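PDB 3MUQ: uncharacterized conserved protein from Vibrio parahaemolyticus, which is of unknown function but, as a member of the periplasmic binding protein superfamily, probably binds a small ligand between two lobes. Local coordinates for residues Met49-Leu57 / Arg207-Ala216. Sequence-based numbering, arbitrary orientation.
Sequences MGENGDVDL and RYPTINYQGA
Tyr208 lies with one ring face against the backbone of Gly53: the CA of Gly53 sits 3.5 Å from the ring centroid and 10° off the ring normal, the geometry of a CH-pi contact. The positive phi of Gly53, with two bonds back into the last turn, marks the Schellman motif that ends helix 43-51. Beyond the ring, Tyr208 OH donates to Glu51 O over 2.8 Å, tilted somewhat out of the carbonyl plane. The same oxygen accepts from Arg207 NH2 at 2.9 Å, a nearly straight bond (167°) lying in both the carbonyl and guanidinium planes. A bend at chi3 (63°) turns the Arg207 guanidinium edge to the helix end, with NE held by a water that donates to Gly50 O. Glu51 O is thus gripped directly by two side-chain donors, while Gly50 O, which also accepts from Gly53 N, is reached through the water.

In this mixed-sheet lobe of the PBP fold, Arg207 and Tyr208, the latter opening the type I turn Tyr208-Ile211, cover the C-terminal end of helix 43-51, before the chain enters helix 213-224. Asn212 is that helix's N-cap, its OD1 accepting from Gly215 N at 3.0 Å while ND2 bonds to His6 O. Asn212 N in turn donates to Asp56 OD1 (2.8 Å), approaching from above the carboxylate plane; the other oxygen, OD2, forms a salt bridge with Arg8, which would be expected to stabilise the buried negative charge. The Asp56 carboxylate and Asn212 amide planes are steeply inclined to each other. Ala216 CB packs against Asp56 CB at 3.8 Å, with Leu57 CB a little farther off, at 4.1 Å.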
HETATM    1  N   MSE A  49       2.317 -18.788  16.873  1.00 15.06           N
HETATM    2  CA  MSE A  49       0.962 -18.733  17.383  1.00 12.74           C
HETATM    3  C   MSE A  49      -0.047 -18.903  16.229  1.00 17.20           C
HETATM    4  O   MSE A  49      -1.111 -19.512  16.402  1.00 18.33           O
HETATM    5  CB  MSE A  49       0.750 -17.412  18.126  1.00 15.44           C
HETATM    6  CG  MSE A  49       1.446 -17.354  19.511  1.00 19.61           C
HETATM    7 SE   MSE A  49       0.927 -15.730  20.489  0.73 31.60          SE
HETATM    8  CE  MSE A  49       1.898 -14.394  19.455  1.00 27.55           C
ATOM      9  N   GLY A  50       0.287 -18.355  15.055  1.00 13.90           N
ATOM     10  CA  GLY A  50      -0.538 -18.544  13.871  1.00 13.40           C
ATOM     11  C   GLY A  50      -0.500 -19.985  13.382  1.00 15.71           C
ATOM     12  O   GLY A  50      -1.535 -20.595  13.059  1.00 18.47           O
ATOM     13  N   GLU A  51       0.700 -20.549  13.342  1.00 12.79           N
ATOM     14  CA  GLU A  51       0.863 -21.978  13.027  1.00 13.65           C
ATOM     15  C   GLU A  51       0.054 -22.881  13.977  1.00 16.75           C
ATOM     16  O   GLU A  51      -0.494 -23.916  13.568  1.00 12.92           O
ATOM     17  CB  GLU A  51       2.351 -22.364  13.081  1.00 17.01           C
ATOM     18  CG  GLU A  51       2.641 -23.854  12.799  1.00 18.73           C
ATOM     19  CD  GLU A  51       4.077 -24.224  13.134  1.00 27.32           C
ATOM     20  OE1 GLU A  51       4.933 -23.306  13.191  1.00 25.13           O
ATOM     21  OE2 GLU A  51       4.346 -25.428  13.353  1.00 28.12           O
ATOM     22  N   ASN A  52      -0.002 -22.498  15.249  1.00 17.01           N
ATOM     23  CA  ASN A  52      -0.727 -23.295  16.239  1.00 17.40           C
ATOM     24  C   ASN A  52      -2.226 -22.976  16.353  1.00 22.26           C
ATOM     25  O   ASN A  52      -2.948 -23.633  17.103  1.00 20.22           O
ATOM     26  CB  ASN A  52      -0.049 -23.200  17.602  1.00 13.95           C
ATOM     27  CG  ASN A  52       1.189 -24.065  17.687  1.00 24.91           C
ATOM     28  OD1 ASN A  52       1.421 -24.900  16.812  1.00 21.15           O
ATOM     29  ND2 ASN A  52       1.988 -23.883  18.748  1.00 19.89           N
ATOM     30  N   GLY A  53      -2.695 -21.975  15.610  1.00 14.98           N
ATOM     31  CA  GLY A  53      -4.111 -21.640  15.619  1.00 13.17           C
ATOM     32  C   GLY A  53      -4.579 -20.940  16.882  1.00 21.00           C
ATOM     33  O   GLY A  53      -5.760 -21.004  17.234  1.00 18.30           O
ATOM     34  N   ASP A  54      -3.655 -20.258  17.559  1.00 17.21           N
ATOM     35  CA  ASP A  54      -3.976 -19.529  18.785  1.00 21.12           C
ATOM     36  C   ASP A  54      -4.644 -18.196  18.456  1.00 23.82           C
ATOM     37  O   ASP A  54      -5.364 -17.650  19.288  1.00 20.18           O
ATOM     38  CB  ASP A  54      -2.713 -19.220  19.616  1.00 18.36           C
ATOM     39  CG  ASP A  54      -1.868 -20.443  19.913  1.00 20.08           C
ATOM     40  OD1 ASP A  54      -2.355 -21.582  19.757  1.00 19.68           O
ATOM     41  OD2 ASP A  54      -0.695 -20.261  20.324  1.00 21.22           O
ATOM     42  N   VAL A  55      -4.361 -17.663  17.260  1.00 16.79           N
ATOM     43  CA  VAL A  55      -4.862 -16.359  16.838  1.00 13.84           C
ATOM     44  C   VAL A  55      -5.491 -16.480  15.443  1.00 17.82           C
ATOM     45  O   VAL A  55      -5.364 -17.518  14.786  1.00 11.74           O
ATOM     46  CB  VAL A  55      -3.734 -15.302  16.784  1.00 10.62           C
ATOM     47  CG1 VAL A  55      -3.142 -15.040  18.176  1.00 10.97           C
ATOM     48  CG2 VAL A  55      -2.650 -15.723  15.792  1.00 13.50           C
ATOM     49  N   ASP A  56      -6.133 -15.412  14.979  1.00 14.54           N
ATOM     50  CA  ASP A  56      -6.864 -15.455  13.708  1.00 10.61           C
ATOM     51  C   ASP A  56      -6.074 -14.944  12.518  1.00 14.97           C
ATOM     52  O   ASP A  56      -6.369 -15.310  11.377  1.00 15.27           O
ATOM     53  CB  ASP A  56      -8.167 -14.676  13.819  1.00 12.20           C
ATOM     54  CG  ASP A  56      -9.011 -15.137  14.990  1.00 17.95           C
ATOM     55  OD1 ASP A  56      -9.284 -16.351  15.077  1.00 17.92           O
ATOM     56  OD2 ASP A  56      -9.403 -14.288  15.815  1.00 21.88           O
ATOM     57  N   LEU A  57      -5.106 -14.069  12.778  1.00 13.84           N
ATOM     58  CA  LEU A  57      -4.217 -13.591  11.727  1.00 15.23           C
ATOM     59  C   LEU A  57      -2.949 -13.000  12.330  1.00 17.01           C
ATOM     60  O   LEU A  57      -2.886 -12.742  13.537  1.00 16.55           O
ATOM     61  CB  LEU A  57      -4.925 -12.580  10.809  1.00 13.12           C
ATOM     62  CG  LEU A  57      -5.091 -11.121  11.277  1.00 14.94           C
ATOM     63  CD1 LEU A  57      -5.630 -10.255  10.130  1.00 15.66           C
ATOM     64  CD2 LEU A  57      -6.002 -11.019  12.510  1.00  8.38           C
ATOM     65  N   ARG A 207      -6.853 -25.298   8.212  1.00 25.19           N
ATOM     66  CA  ARG A 207      -6.145 -25.845   9.358  1.00 24.34           C
ATOM     67  C   ARG A 207      -6.951 -25.635  10.627  1.00 27.01           C
ATOM     68  O   ARG A 207      -6.905 -26.467  11.532  1.00 23.61           O
ATOM     69  CB  ARG A 207      -4.765 -25.205   9.524  1.00 23.61           C
ATOM     70  CG  ARG A 207      -3.716 -25.776   8.629  1.00 24.03           C
ATOM     71  CD  ARG A 207      -2.392 -25.022   8.745  1.00 24.69           C
ATOM     72  NE  ARG A 207      -1.786 -25.092  10.074  1.00 20.06           N
ATOM     73  CZ  ARG A 207      -1.128 -26.153  10.537  1.00 24.70           C
ATOM     74  NH1 ARG A 207      -1.000 -27.244   9.791  1.00 22.94           N
ATOM     75  NH2 ARG A 207      -0.601 -26.129  11.745  1.00 24.16           N
ATOM     76  N   TYR A 208      -7.681 -24.519  10.699  1.00 19.16           N
ATOM     77  CA  TYR A 208      -8.427 -24.182  11.913  1.00 13.73           C
ATOM     78  C   TYR A 208      -9.816 -23.664  11.595  1.00 18.56           C
ATOM     79  O   TYR A 208     -10.039 -22.461  11.536  1.00 18.57           O
ATOM     80  CB  TYR A 208      -7.655 -23.160  12.757  1.00 19.49           C
ATOM     81  CG  TYR A 208      -6.339 -23.722  13.218  1.00 24.49           C
ATOM     82  CD1 TYR A 208      -6.287 -24.637  14.272  1.00 21.85           C
ATOM     83  CD2 TYR A 208      -5.153 -23.390  12.569  1.00 18.70           C
ATOM     84  CE1 TYR A 208      -5.090 -25.183  14.680  1.00 18.56           C
ATOM     85  CE2 TYR A 208      -3.957 -23.922  12.971  1.00 15.37           C
ATOM     86  CZ  TYR A 208      -3.928 -24.827  14.020  1.00 18.33           C
ATOM     87  OH  TYR A 208      -2.730 -25.363  14.412  1.00 16.73           O
ATOM     88  N   PRO A 209     -10.762 -24.584  11.393  1.00 20.52           N
ATOM     89  CA  PRO A 209     -12.156 -24.211  11.125  1.00 24.49           C
ATOM     90  C   PRO A 209     -12.753 -23.516  12.343  1.00 23.50           C
ATOM     91  O   PRO A 209     -13.866 -22.989  12.284  1.00 30.59           O
ATOM     92  CB  PRO A 209     -12.844 -25.566  10.905  1.00 25.73           C
ATOM     93  CG  PRO A 209     -11.713 -26.552  10.648  1.00 23.58           C
ATOM     94  CD  PRO A 209     -10.580 -26.040  11.476  1.00 20.15           C
ATOM     95  N   THR A 210     -12.006 -23.517  13.443  1.00 22.91           N
ATOM     96  CA  THR A 210     -12.468 -22.918  14.691  1.00 33.51           C
ATOM     97  C   THR A 210     -12.141 -21.429  14.801  1.00 34.82           C
ATOM     98  O   THR A 210     -12.806 -20.710  15.546  1.00 31.19           O
ATOM     99  CB  THR A 210     -11.889 -23.646  15.934  1.00 37.73           C
ATOM    100  OG1 THR A 210     -10.464 -23.805  15.796  1.00 37.98           O
ATOM    101  CG2 THR A 210     -12.534 -25.007  16.081  1.00 38.39           C
ATOM    102  N   ILE A 211     -11.121 -20.964  14.079  1.00 33.02           N
ATOM    103  CA  ILE A 211     -10.723 -19.559  14.213  1.00 33.86           C
ATOM    104  C   ILE A 211     -11.704 -18.594  13.531  1.00 28.96           C
ATOM    105  O   ILE A 211     -12.557 -18.996  12.727  1.00 24.62           O
ATOM    106  CB  ILE A 211      -9.233 -19.266  13.797  1.00 31.04           C
ATOM    107  CG1 ILE A 211      -8.956 -19.702  12.366  1.00 28.28           C
ATOM    108  CG2 ILE A 211      -8.239 -19.898  14.779  1.00 27.03           C
ATOM    109  CD1 ILE A 211      -9.300 -18.657  11.340  1.00 31.94           C
ATOM    110  N   ASN A 212     -11.569 -17.316  13.865  1.00 21.86           N
ATOM    111  CA  ASN A 212     -12.480 -16.307  13.367  1.00 23.82           C
ATOM    112  C   ASN A 212     -12.000 -15.764  12.021  1.00 19.42           C
ATOM    113  O   ASN A 212     -11.459 -14.661  11.931  1.00 18.41           O
ATOM    114  CB  ASN A 212     -12.644 -15.191  14.395  1.00 17.99           C
ATOM    115  CG  ASN A 212     -13.702 -14.180  13.987  1.00 23.27           C
ATOM    116  OD1 ASN A 212     -14.394 -14.365  12.986  1.00 22.90           O
ATOM    117  ND2 ASN A 212     -13.836 -13.105  14.769  1.00 18.22           N
ATOM    118  N   TYR A 213     -12.214 -16.559  10.981  1.00 23.28           N
ATOM    119  CA  TYR A 213     -11.744 -16.227   9.645  1.00 21.31           C
ATOM    120  C   TYR A 213     -12.512 -15.036   9.080  1.00 25.69           C
ATOM    121  O   TYR A 213     -11.943 -14.174   8.404  1.00 21.16           O
ATOM    122  CB  TYR A 213     -11.878 -17.433   8.722  1.00 16.80           C
ATOM    123  CG  TYR A 213     -11.463 -17.147   7.297  1.00 20.57           C
ATOM    124  CD1 TYR A 213     -10.128 -17.144   6.938  1.00 24.02           C
ATOM    125  CD2 TYR A 213     -12.405 -16.883   6.315  1.00 27.63           C
ATOM    126  CE1 TYR A 213      -9.739 -16.884   5.644  1.00 25.32           C
ATOM    127  CE2 TYR A 213     -12.018 -16.614   5.000  1.00 27.59           C
ATOM    128  CZ  TYR A 213     -10.686 -16.622   4.679  1.00 27.98           C
ATOM    129  OH  TYR A 213     -10.278 -16.369   3.386  1.00 35.74           O
ATOM    130  N   GLN A 214     -13.805 -14.985   9.380  1.00 23.55           N
ATOM    131  CA  GLN A 214     -14.654 -13.921   8.879  1.00 26.17           C
ATOM    132  C   GLN A 214     -14.179 -12.578   9.401  1.00 20.39           C
ATOM    133  O   GLN A 214     -14.038 -11.626   8.640  1.00 22.44           O
ATOM    134  CB  GLN A 214     -16.106 -14.151   9.287  1.00 28.40           C
ATOM    135  CG  GLN A 214     -17.028 -13.022   8.865  1.00 44.61           C
ATOM    136  CD  GLN A 214     -18.501 -13.350   9.080  1.00 58.69           C
ATOM    137  OE1 GLN A 214     -18.879 -13.928  10.101  1.00 55.11           O
ATOM    138  NE2 GLN A 214     -19.338 -12.978   8.110  1.00 64.33           N
ATOM    139  N   GLY A 215     -13.944 -12.501  10.705  1.00 17.71           N
ATOM    140  CA  GLY A 215     -13.454 -11.277  11.303  1.00 19.49           C
ATOM    141  C   GLY A 215     -12.044 -10.933  10.848  1.00 16.18           C
ATOM    142  O   GLY A 215     -11.732  -9.765  10.601  1.00 17.16           O
ATOM    143  N   ALA A 216     -11.185 -11.945  10.749  1.00 17.18           N
ATOM    144  CA  ALA A 216      -9.802 -11.729  10.313  1.00 13.81           C
ATOM    145  C   ALA A 216      -9.750 -11.245   8.863  1.00 11.99           C
ATOM    146  O   ALA A 216      -9.013 -10.313   8.518  1.00 11.26           O
ATOM    147  CB  ALA A 216      -8.963 -13.020  10.490  1.00 14.13           C
TER
HETATM  148  O   HOH W   1      -1.892 -22.256  10.793  1.00 14.27           O
HETATM  149  O   HOH W   2      -7.916 -23.120  17.163  1.00 35.55           O